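NtrC family transcriptional regulator (Clostridium acetobutylicum ATCC 824, PDB 2Q5C) is probably an ATP-dependent transcriptional activator of the NtrC type, represented here by its N-terminal PrpR_N-family part, which precedes the PAS and AAA domains. Local coordinates at residues G47-V52 and V69-I74; L5-I10 and A54-G59; T39-I44 and D63-S68. All blocks are in the same frame, centred on the assembly; numbering follows the deposited sequence.

All three contacts lie in the same lobe, built on a parallel sheet with helices on both faces. Contact 2 is its buried core: the central strands 6-11 and 54-58 join by backbone hydrogen bonds and pack apolar side chains on both faces. Contacts 1 and 3 draw on helix 38-48 or the chain that follows it. Contact 3, partly buried, lies over one face of the sheet. It sets this helix against helix 59-66 by van der Waals contact, and Ile-65 and Ala-41 reach down to Ile-10 of contact 2. Contact 1 is at the surface, where one glutamine side chain grips the loop leading into edge strand 73-76, which pairs with strand 54-58.

Contact 1: residues G47-V52 and V69-I74; sequences GLQDEV and VSIPSI
Gln-49 meets Val-69, Ser-70 and Ile-71 at one end of a chelatase-like alpha/beta lobe. The chain following helix 38-48 lies here beside the loop that leads into the edge strand 73-76. At the base of the Gln-49 side chain, CB packs 3.9 Å from CD1 of Ile-71. The chain then extends past CG (chi2 172°) toward the loop. CD of Gln-49 lies 4.0 Å from CB of Val-69. At the tip, NE2 of Gln-49 lies 4.1 Å from CA of Val-69. OE1 carries the polar part of the contact, since Ser-70 gives it two hydrogen bonds. The backbone N of Ser-70 is 2.8 Å from OE1 of Gln-49, on a lone pair in the amide plane and nearly straight (172°). The hydroxyl OG of Ser-70 is 3.1 Å from OE1 of Gln-49 but stands above that plane. This double grip should fix the turn of the amide. Ile-71 makes the apolar part, and it also rests on Ile-55 of the neighbouring strand. CG2 of Ile-71 lies 3.5 Å from the backbone O of Gln-49. CD1 of Ile-71 meets CG2 of Val-52 at 3.6 Å, the two side chains crossing at about a right angle.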
loop_
_atom_site.group_PDB
_atom_site.type_symbol
_atom_site.label_atom_id
_atom_site.label_comp_id
_atom_site.label_asym_id
_atom_site.label_seq_id
_atom_site.Cartn_x
_atom_site.Cartn_y
_atom_site.Cartn_z
ATOM N N GLY A 47 14.869 -7.938 -9.686
ATOM C CA GLY A 47 15.230 -9.325 -10.068
ATOM C C GLY A 47 14.252 -9.921 -11.065
ATOM O O GLY A 47 14.613 -10.801 -11.836
ATOM N N LEU A 48 13.006 -9.447 -11.046
ATOM C CA LEU A 48 11.945 -9.957 -11.926
ATOM C C LEU A 48 11.799 -9.225 -13.245
ATOM O O LEU A 48 11.083 -9.677 -14.149
ATOM C CB LEU A 48 10.596 -9.820 -11.216
ATOM C CG LEU A 48 10.263 -10.868 -10.166
ATOM C CD1 LEU A 48 9.036 -10.416 -9.412
ATOM C CD2 LEU A 48 9.999 -12.198 -10.850
ATOM N N GLN A 49 12.452 -8.087 -13.391
ATOM C CA GLN A 49 12.028 -7.197 -14.451
ATOM C C GLN A 49 12.286 -7.730 -15.846
ATOM O O GLN A 49 11.550 -7.372 -16.767
ATOM C CB GLN A 49 12.554 -5.781 -14.266
ATOM C CG GLN A 49 14.013 -5.622 -14.454
ATOM C CD GLN A 49 14.396 -4.161 -14.454
ATOM O OE1 GLN A 49 13.718 -3.322 -15.045
ATOM N NE2 GLN A 49 15.475 -3.856 -13.790
ATOM N N ASP A 50 13.284 -8.593 -16.008
ATOM C CA ASP A 50 13.533 -9.133 -17.345
ATOM C C ASP A 50 12.653 -10.355 -17.610
ATOM O O ASP A 50 12.671 -10.910 -18.715
ATOM C CB ASP A 50 15.024 -9.466 -17.538
ATOM C CG ASP A 50 15.909 -8.226 -17.571
ATOM O OD1 ASP A 50 15.446 -7.128 -17.972
ATOM O OD2 ASP A 50 17.101 -8.364 -17.208
ATOM N N GLU A 51 11.864 -10.749 -16.611
ATOM C CA GLU A 51 11.003 -11.946 -16.704
ATOM C C GLU A 51 9.500 -11.680 -16.715
ATOM O O GLU A 51 8.707 -12.615 -16.836
ATOM C CB GLU A 51 11.281 -12.912 -15.552
ATOM C CG GLU A 51 12.732 -13.331 -15.387
ATOM C CD GLU A 51 12.970 -14.160 -14.134
ATOM O OE1 GLU A 51 12.025 -14.422 -13.347
ATOM O OE2 GLU A 51 14.137 -14.558 -13.928
ATOM N N VAL A 52 9.095 -10.423 -16.538
ATOM C CA VAL A 52 7.677 -10.060 -16.535
ATOM C C VAL A 52 7.444 -8.819 -17.386
ATOM O O VAL A 52 8.408 -8.075 -17.692
ATOM C CB VAL A 52 7.108 -9.816 -15.098
ATOM C CG1 VAL A 52 7.371 -11.043 -14.224
ATOM C CG2 VAL A 52 7.709 -8.571 -14.454
ATOM N N VAL A 69 13.195 0.099 -11.564
ATOM C CA VAL A 69 12.982 -0.771 -12.723
ATOM C C VAL A 69 12.745 0.019 -13.996
ATOM O O VAL A 69 12.335 1.186 -13.946
ATOM C CB VAL A 69 11.826 -1.816 -12.494
ATOM C CG1 VAL A 69 12.097 -2.599 -11.217
ATOM C CG2 VAL A 69 10.422 -1.161 -12.498
ATOM N N SER A 70 12.988 -0.616 -15.144
ATOM C CA SER A 70 12.752 0.067 -16.424
ATOM C C SER A 70 11.485 -0.398 -17.120
ATOM O O SER A 70 11.122 0.129 -18.169
ATOM C CB SER A 70 13.973 -0.068 -17.359
ATOM O OG SER A 70 14.352 -1.436 -17.464
ATOM N N ILE A 71 10.795 -1.383 -16.542
ATOM C CA ILE A 71 9.555 -1.862 -17.139
ATOM C C ILE A 71 8.365 -1.133 -16.493
ATOM O O ILE A 71 8.559 -0.458 -15.478
ATOM C CB ILE A 71 9.397 -3.383 -16.989
ATOM C CG1 ILE A 71 9.320 -3.777 -15.507
ATOM C CG2 ILE A 71 10.577 -4.088 -17.675
ATOM C CD1 ILE A 71 8.827 -5.215 -15.270
ATOM N N PRO A 72 7.159 -1.263 -17.080
ATOM C CA PRO A 72 5.975 -0.615 -16.486
ATOM C C PRO A 72 5.728 -0.996 -15.018
ATOM O O PRO A 72 5.744 -2.188 -14.674
ATOM C CB PRO A 72 4.840 -1.108 -17.358
ATOM C CG PRO A 72 5.498 -1.322 -18.721
ATOM C CD PRO A 72 6.836 -1.915 -18.369
ATOM N N SER A 73 5.574 0.030 -14.186
ATOM C CA SER A 73 5.321 -0.079 -12.745
ATOM C C SER A 73 4.009 0.654 -12.515
ATOM O O SER A 73 3.913 1.867 -12.739
ATOM C CB SER A 73 6.436 0.587 -11.917
ATOM O OG SER A 73 6.109 0.604 -10.505
ATOM N N ILE A 74 2.991 -0.067 -12.064
ATOM C CA ILE A 74 1.647 0.497 -11.860
ATOM C C ILE A 74 1.401 0.573 -10.368
ATOM O O ILE A 74 1.717 -0.370 -9.630
ATOM C CB ILE A 74 0.567 -0.366 -12.549
ATOM C CG1 ILE A 74 0.694 -0.291 -14.074
ATOM C CG2 ILE A 74 -0.834 0.026 -12.118
ATOM C CD1 ILE A 74 1.837 -1.163 -14.646
#

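Contact 2: residues L5-I10 and A54-G59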
loop_
_atom_site.group_PDB
_atom_site.type_symbol
_atom_site.label_atom_id
_atom_site.label_comp_id
_atom_site.label_asym_id
_atom_site.label_seq_id
_atom_site.Cartn_x
_atom_site.Cartn_y
_atom_site.Cartn_z
ATOM N N LEU A 5 1.333 -12.876 -21.510
ATOM C CA LEU A 5 1.668 -11.745 -20.645
ATOM C C LEU A 5 1.891 -12.210 -19.223
ATOM O O LEU A 5 1.216 -13.108 -18.744
ATOM C CB LEU A 5 0.562 -10.697 -20.687
ATOM C CG LEU A 5 0.275 -10.105 -22.080
ATOM C CD1 LEU A 5 -0.889 -9.108 -22.049
ATOM C CD2 LEU A 5 1.529 -9.480 -22.671
ATOM N N LYS A 6 2.834 -11.551 -18.568
ATOM C CA LYS A 6 3.201 -11.879 -17.183
ATOM C C LYS A 6 3.190 -10.615 -16.357
ATOM O O LYS A 6 3.832 -9.619 -16.722
ATOM C CB LYS A 6 4.588 -12.489 -17.139
ATOM C CG LYS A 6 4.722 -13.777 -17.981
ATOM C CD LYS A 6 6.126 -14.363 -17.912
ATOM C CE LYS A 6 6.517 -14.813 -16.518
ATOM N NZ LYS A 6 7.894 -15.409 -16.546
ATOM N N ILE A 7 2.421 -10.618 -15.271
ATOM C CA ILE A 7 2.338 -9.453 -14.393
ATOM C C ILE A 7 2.584 -9.882 -12.974
ATOM O O ILE A 7 1.946 -10.838 -12.477
ATOM C CB ILE A 7 0.975 -8.731 -14.495
ATOM C CG1 ILE A 7 0.629 -8.414 -15.950
ATOM C CG2 ILE A 7 0.958 -7.454 -13.617
ATOM C CD1 ILE A 7 -0.729 -7.747 -16.103
ATOM N N ALA A 8 3.491 -9.173 -12.315
ATOM C CA ALA A 8 3.791 -9.404 -10.899
ATOM C C ALA A 8 3.063 -8.433 -10.007
ATOM O O ALA A 8 3.081 -7.238 -10.254
ATOM C CB ALA A 8 5.267 -9.299 -10.615
ATOM N N LEU A 9 2.446 -8.944 -8.947
ATOM C CA LEU A 9 1.912 -8.121 -7.858
ATOM C C LEU A 9 2.817 -8.290 -6.674
ATOM O O LEU A 9 3.063 -9.420 -6.250
ATOM C CB LEU A 9 0.470 -8.551 -7.501
ATOM C CG LEU A 9 -0.051 -7.876 -6.219
ATOM C CD1 LEU A 9 -0.297 -6.403 -6.456
ATOM C CD2 LEU A 9 -1.372 -8.534 -5.833
ATOM N N ILE A 10 3.327 -7.182 -6.124
ATOM C CA ILE A 10 4.215 -7.225 -4.960
ATOM C C ILE A 10 3.497 -6.439 -3.869
ATOM O O ILE A 10 3.214 -5.245 -4.037
ATOM C CB ILE A 10 5.608 -6.626 -5.255
ATOM C CG1 ILE A 10 6.216 -7.359 -6.459
ATOM C CG2 ILE A 10 6.482 -6.740 -3.987
ATOM C CD1 ILE A 10 7.599 -6.819 -6.913
ATOM N N ALA A 54 5.046 -6.350 -16.577
ATOM C CA ALA A 54 4.699 -5.206 -15.739
ATOM C C ALA A 54 4.678 -5.641 -14.285
ATOM O O ALA A 54 4.535 -6.819 -13.999
ATOM C CB ALA A 54 3.319 -4.666 -16.118
ATOM N N ILE A 55 4.785 -4.662 -13.386
ATOM C CA ILE A 55 4.708 -4.857 -11.937
ATOM C C ILE A 55 3.607 -3.959 -11.408
ATOM O O ILE A 55 3.473 -2.806 -11.855
ATOM C CB ILE A 55 6.015 -4.563 -11.270
ATOM C CG1 ILE A 55 7.050 -5.596 -11.781
ATOM C CG2 ILE A 55 5.902 -4.702 -9.726
ATOM C CD1 ILE A 55 8.472 -5.221 -11.522
ATOM N N ILE A 56 2.781 -4.490 -10.494
ATOM C CA ILE A 56 1.752 -3.746 -9.756
ATOM C C ILE A 56 2.122 -3.763 -8.284
ATOM O O ILE A 56 2.539 -4.799 -7.728
ATOM C CB ILE A 56 0.339 -4.367 -9.972
ATOM C CG1 ILE A 56 -0.095 -4.325 -11.442
ATOM C CG2 ILE A 56 -0.656 -3.673 -9.048
ATOM C CD1 ILE A 56 -1.350 -5.090 -11.746
ATOM N N SER A 57 1.960 -2.621 -7.621
ATOM C CA SER A 57 2.242 -2.505 -6.182
ATOM C C SER A 57 1.433 -1.341 -5.669
ATOM O O SER A 57 0.685 -0.752 -6.430
ATOM C CB SER A 57 3.733 -2.418 -5.887
ATOM O OG SER A 57 4.252 -1.215 -6.434
ATOM N N ARG A 58 1.558 -1.015 -4.380
ATOM C CA ARG A 58 0.722 0.019 -3.822
ATOM C C ARG A 58 1.561 1.021 -3.070
ATOM O O ARG A 58 2.590 0.691 -2.482
ATOM C CB ARG A 58 -0.274 -0.661 -2.888
ATOM C CG ARG A 58 -1.363 0.241 -2.389
ATOM C CD ARG A 58 -2.598 -0.588 -2.072
ATOM N NE ARG A 58 -2.493 -1.281 -0.797
ATOM C CZ ARG A 58 -3.112 -0.887 0.325
ATOM N NH1 ARG A 58 -2.949 -1.581 1.435
ATOM N NH2 ARG A 58 -3.893 0.196 0.331
ATOM N N GLY A 59 1.083 2.271 -3.068
ATOM C CA GLY A 59 1.610 3.272 -2.156
ATOM C C GLY A 59 3.112 3.484 -2.214
ATOM O O GLY A 59 3.695 3.562 -3.314
HETATM O O HOH W 1 2.591 -3.057 -2.572
#
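Ile-7 to Ile-10 and Ala-54 to Ser-57 pair as the two central, parallel strands of a four-stranded sheet. The bridges are Ile-7 with Ala-54, Ala-8 with Ile-55 and Leu-9 with Ile-56. Three good backbone hydrogen bonds hold them. Ala-8 N reaches Ala-54 O at 3.1 Å. Ile-56 N reaches Ala-8 O at 2.8 Å. Ile-10 N reaches Ile-56 O at 3.0 Å. A fourth, from Ala-54 N to Lys-6 O, is weak at 3.5 Å. Beyond the last direct bond, a water bridges the strands: it donates to Ile-10 O and accepts from Arg-58 N.

One face carries Ile-7, Leu-9, Ala-54 and Ile-56. CG2 of Ile-7 touches CD1 of Ile-56 at 3.8 Å. Leu-9 meets the other branch of Ile-56. With CG anti to its backbone N (chi1 171°), CD1 of Leu-9 lies 3.8 Å from CG2 of Ile-56. Phe-20 of helix 14-27 and Ile-177 and Ile-184 of helix 170-187 cover this face.

The other face carries Ala-8 and Ile-55. CD1 of Ile-10 meets CG2 of Ile-55 at 3.9 Å, the two side chains crossing obliquely. Ala-45 of helix 38-48 and Ile-65 of helix 59-66 lie over them. A parallel sheet with strand order 2-1-3-4 and helices on both faces is as in the chelatase-like fold of PrpR-type receptor domains.

Contact 3: residues T39-I44 and D63-S68; sequences TRASKI and DYIKKS. With SO4 (sulfate ion), chain E.
Ser-42 and Ile-65 bring helices 38-48 and 59-66 together, with their CA atoms 4.7 Å apart. The two helices lie on the same face of the parallel sheet.

Van der Waals contact does the joining. CB of Ser-42 packs against the other segment, 3.7 Å from the backbone O of Tyr-64 and 3.5 Å from OG of Ser-68. Deeper in, CG1 of Ile-65 lies against CA of Ser-42, and its CD1 is 4.3 Å from CB of Ala-41. Both Ala-41 and Ile-65 also touch Ile-10 of the sheet below. Toward the outside, OG1 of Thr-39 approaches CE2 of the Tyr-64 ring obliquely at 3.4 Å.

The serine hydroxyls bond within their own segments. OG of Ser-42 lies between its backbone N and carbonyl carbon (chi1 75°) and donates to Thr-39 O at 2.7 Å. That oxygen also accepts Lys-43 N. OG of Ser-68 donates to Tyr-64 O at 2.8 Å.

The outer polar groups look to other partners. Tyr-64 OH donates to O4 of a sulfate ion at 2.6 Å, and O4 sits at the ring edge near its plane. The ion is probably from the crystallisation liquor. Glu-128, in the other lobe, is hydrogen-bonded to both Tyr-64 and Thr-39: its N to Tyr-64 OH, its OE1 to Thr-39 OG1. Asp-129 N also binds the sulfate.

The chemistry implies that the two segments meet directly by close fit, without a direct hydrogen bond, while the hydroxyls of Thr-39 and Tyr-64 share Glu-128 and so link this lobe to the second one.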
loop_
_atom_site.group_PDB
_atom_site.type_symbol
_atom_site.label_atom_id
_atom_site.label_comp_id
_atom_site.label_asym_id
_atom_site.label_seq_id
_atom_site.Cartn_x
_atom_site.Cartn_y
_atom_site.Cartn_z
ATOM N N THR A 39 12.113 -1.081 0.219
ATOM C CA THR A 39 13.397 -1.441 -0.431
ATOM C C THR A 39 13.466 -2.918 -0.804
ATOM O O THR A 39 13.893 -3.278 -1.914
ATOM C CB THR A 39 14.600 -1.012 0.432
ATOM O OG1 THR A 39 14.545 0.404 0.595
ATOM C CG2 THR A 39 15.926 -1.414 -0.230
ATOM N N ARG A 40 13.025 -3.804 0.082
ATOM C CA ARG A 40 13.053 -5.230 -0.235
ATOM C C ARG A 40 12.187 -5.548 -1.467
ATOM O O ARG A 40 12.591 -6.358 -2.314
ATOM C CB ARG A 40 12.578 -6.022 0.977
ATOM C CG ARG A 40 12.517 -7.480 0.730
ATOM C CD ARG A 40 12.503 -8.258 2.021
ATOM N NE ARG A 40 12.351 -9.682 1.726
ATOM C CZ ARG A 40 11.178 -10.278 1.544
ATOM N NH1 ARG A 40 10.052 -9.576 1.639
ATOM N NH2 ARG A 40 11.128 -11.575 1.263
ATOM N N ALA A 41 11.014 -4.905 -1.578
ATOM C CA ALA A 41 10.179 -5.042 -2.775
ATOM C C ALA A 41 10.884 -4.576 -4.026
ATOM O O ALA A 41 10.749 -5.220 -5.063
ATOM C CB ALA A 41 8.846 -4.305 -2.603
ATOM N N SER A 42 11.671 -3.498 -3.919
ATOM C CA SER A 42 12.384 -2.992 -5.105
ATOM C C SER A 42 13.471 -3.983 -5.547
ATOM O O SER A 42 13.678 -4.154 -6.750
ATOM C CB SER A 42 12.948 -1.592 -4.837
ATOM O OG SER A 42 14.072 -1.613 -4.005
ATOM N N LYS A 43 14.111 -4.674 -4.615
ATOM C CA LYS A 43 15.103 -5.702 -4.985
ATOM C C LYS A 43 14.438 -6.881 -5.710
ATOM O O LYS A 43 14.929 -7.391 -6.720
ATOM C CB LYS A 43 15.876 -6.183 -3.758
ATOM C CG LYS A 43 16.886 -7.282 -4.106
ATOM C CD LYS A 43 17.748 -7.628 -2.915
ATOM C CE LYS A 43 18.769 -8.729 -3.280
ATOM N NZ LYS A 43 19.740 -8.941 -2.130
ATOM N N ILE A 44 13.287 -7.311 -5.207
ATOM C CA ILE A 44 12.549 -8.397 -5.858
ATOM C C ILE A 44 12.056 -7.947 -7.244
ATOM O O ILE A 44 12.182 -8.703 -8.227
ATOM C CB ILE A 44 11.379 -8.847 -4.958
ATOM C CG1 ILE A 44 11.906 -9.564 -3.721
ATOM C CG2 ILE A 44 10.401 -9.749 -5.732
ATOM C CD1 ILE A 44 10.873 -9.635 -2.580
ATOM N N ASP A 63 6.567 3.599 -5.362
ATOM C CA ASP A 63 7.581 4.624 -5.591
ATOM C C ASP A 63 8.982 4.003 -5.607
ATOM O O ASP A 63 9.803 4.300 -6.486
ATOM C CB ASP A 63 7.459 5.679 -4.490
ATOM C CG ASP A 63 8.264 6.926 -4.774
ATOM O OD1 ASP A 63 8.386 7.314 -5.954
ATOM O OD2 ASP A 63 8.747 7.526 -3.802
ATOM N N TYR A 64 9.262 3.121 -4.654
ATOM C CA TYR A 64 10.542 2.402 -4.615
ATOM C C TYR A 64 10.751 1.561 -5.867
ATOM O O TYR A 64 11.847 1.509 -6.426
ATOM C CB TYR A 64 10.624 1.535 -3.350
ATOM C CG TYR A 64 11.050 2.335 -2.128
ATOM C CD1 TYR A 64 10.143 3.092 -1.407
ATOM C CD2 TYR A 64 12.381 2.334 -1.735
ATOM C CE1 TYR A 64 10.570 3.873 -0.313
ATOM C CE2 TYR A 64 12.816 3.076 -0.642
ATOM C CZ TYR A 64 11.883 3.823 0.061
ATOM O OH TYR A 64 12.347 4.572 1.115
ATOM N N ILE A 65 9.683 0.912 -6.314
ATOM C CA ILE A 65 9.788 0.091 -7.520
ATOM C C ILE A 65 9.957 0.949 -8.766
ATOM O O ILE A 65 10.821 0.637 -9.597
ATOM C CB ILE A 65 8.566 -0.845 -7.620
ATOM C CG1 ILE A 65 8.674 -1.885 -6.512
ATOM C CG2 ILE A 65 8.508 -1.557 -8.997
ATOM C CD1 ILE A 65 7.464 -2.802 -6.357
ATOM N N LYS A 66 9.169 2.005 -8.906
ATOM C CA LYS A 66 9.225 2.780 -10.140
ATOM C C LYS A 66 10.616 3.366 -10.352
ATOM O O LYS A 66 11.073 3.421 -11.490
ATOM C CB LYS A 66 8.194 3.892 -10.139
ATOM C CG LYS A 66 8.121 4.651 -11.477
ATOM C CD LYS A 66 7.014 5.699 -11.461
ATOM C CE LYS A 66 6.455 5.939 -12.866
ATOM N NZ LYS A 66 5.561 4.809 -13.295
ATOM N N LYS A 67 11.277 3.765 -9.276
ATOM C CA LYS A 67 12.594 4.416 -9.390
ATOM C C LYS A 67 13.710 3.428 -9.673
ATOM O O LYS A 67 14.843 3.841 -9.942
ATOM C CB LYS A 67 12.926 5.237 -8.139
ATOM C CG LYS A 67 11.971 6.393 -7.920
ATOM C CD LYS A 67 12.486 7.351 -6.861
ATOM C CE LYS A 67 11.384 8.223 -6.282
ATOM N NZ LYS A 67 10.505 8.813 -7.325
ATOM N N SER A 68 13.430 2.128 -9.613
ATOM C CA SER A 68 14.517 1.160 -9.795
ATOM C C SER A 68 14.358 0.135 -10.922
ATOM O O SER A 68 15.284 -0.643 -11.180
ATOM C CB SER A 68 14.872 0.479 -8.476
ATOM O OG SER A 68 13.731 -0.017 -7.838
HETATM S S SO4 E . 15.636 4.791 2.073
HETATM O O1 SO4 E . 16.726 5.745 2.272
HETATM O O2 SO4 E . 16.138 3.439 1.833
HETATM O O3 SO4 E . 14.850 4.802 3.305
HETATM O O4 SO4 E . 14.852 5.218 0.919
#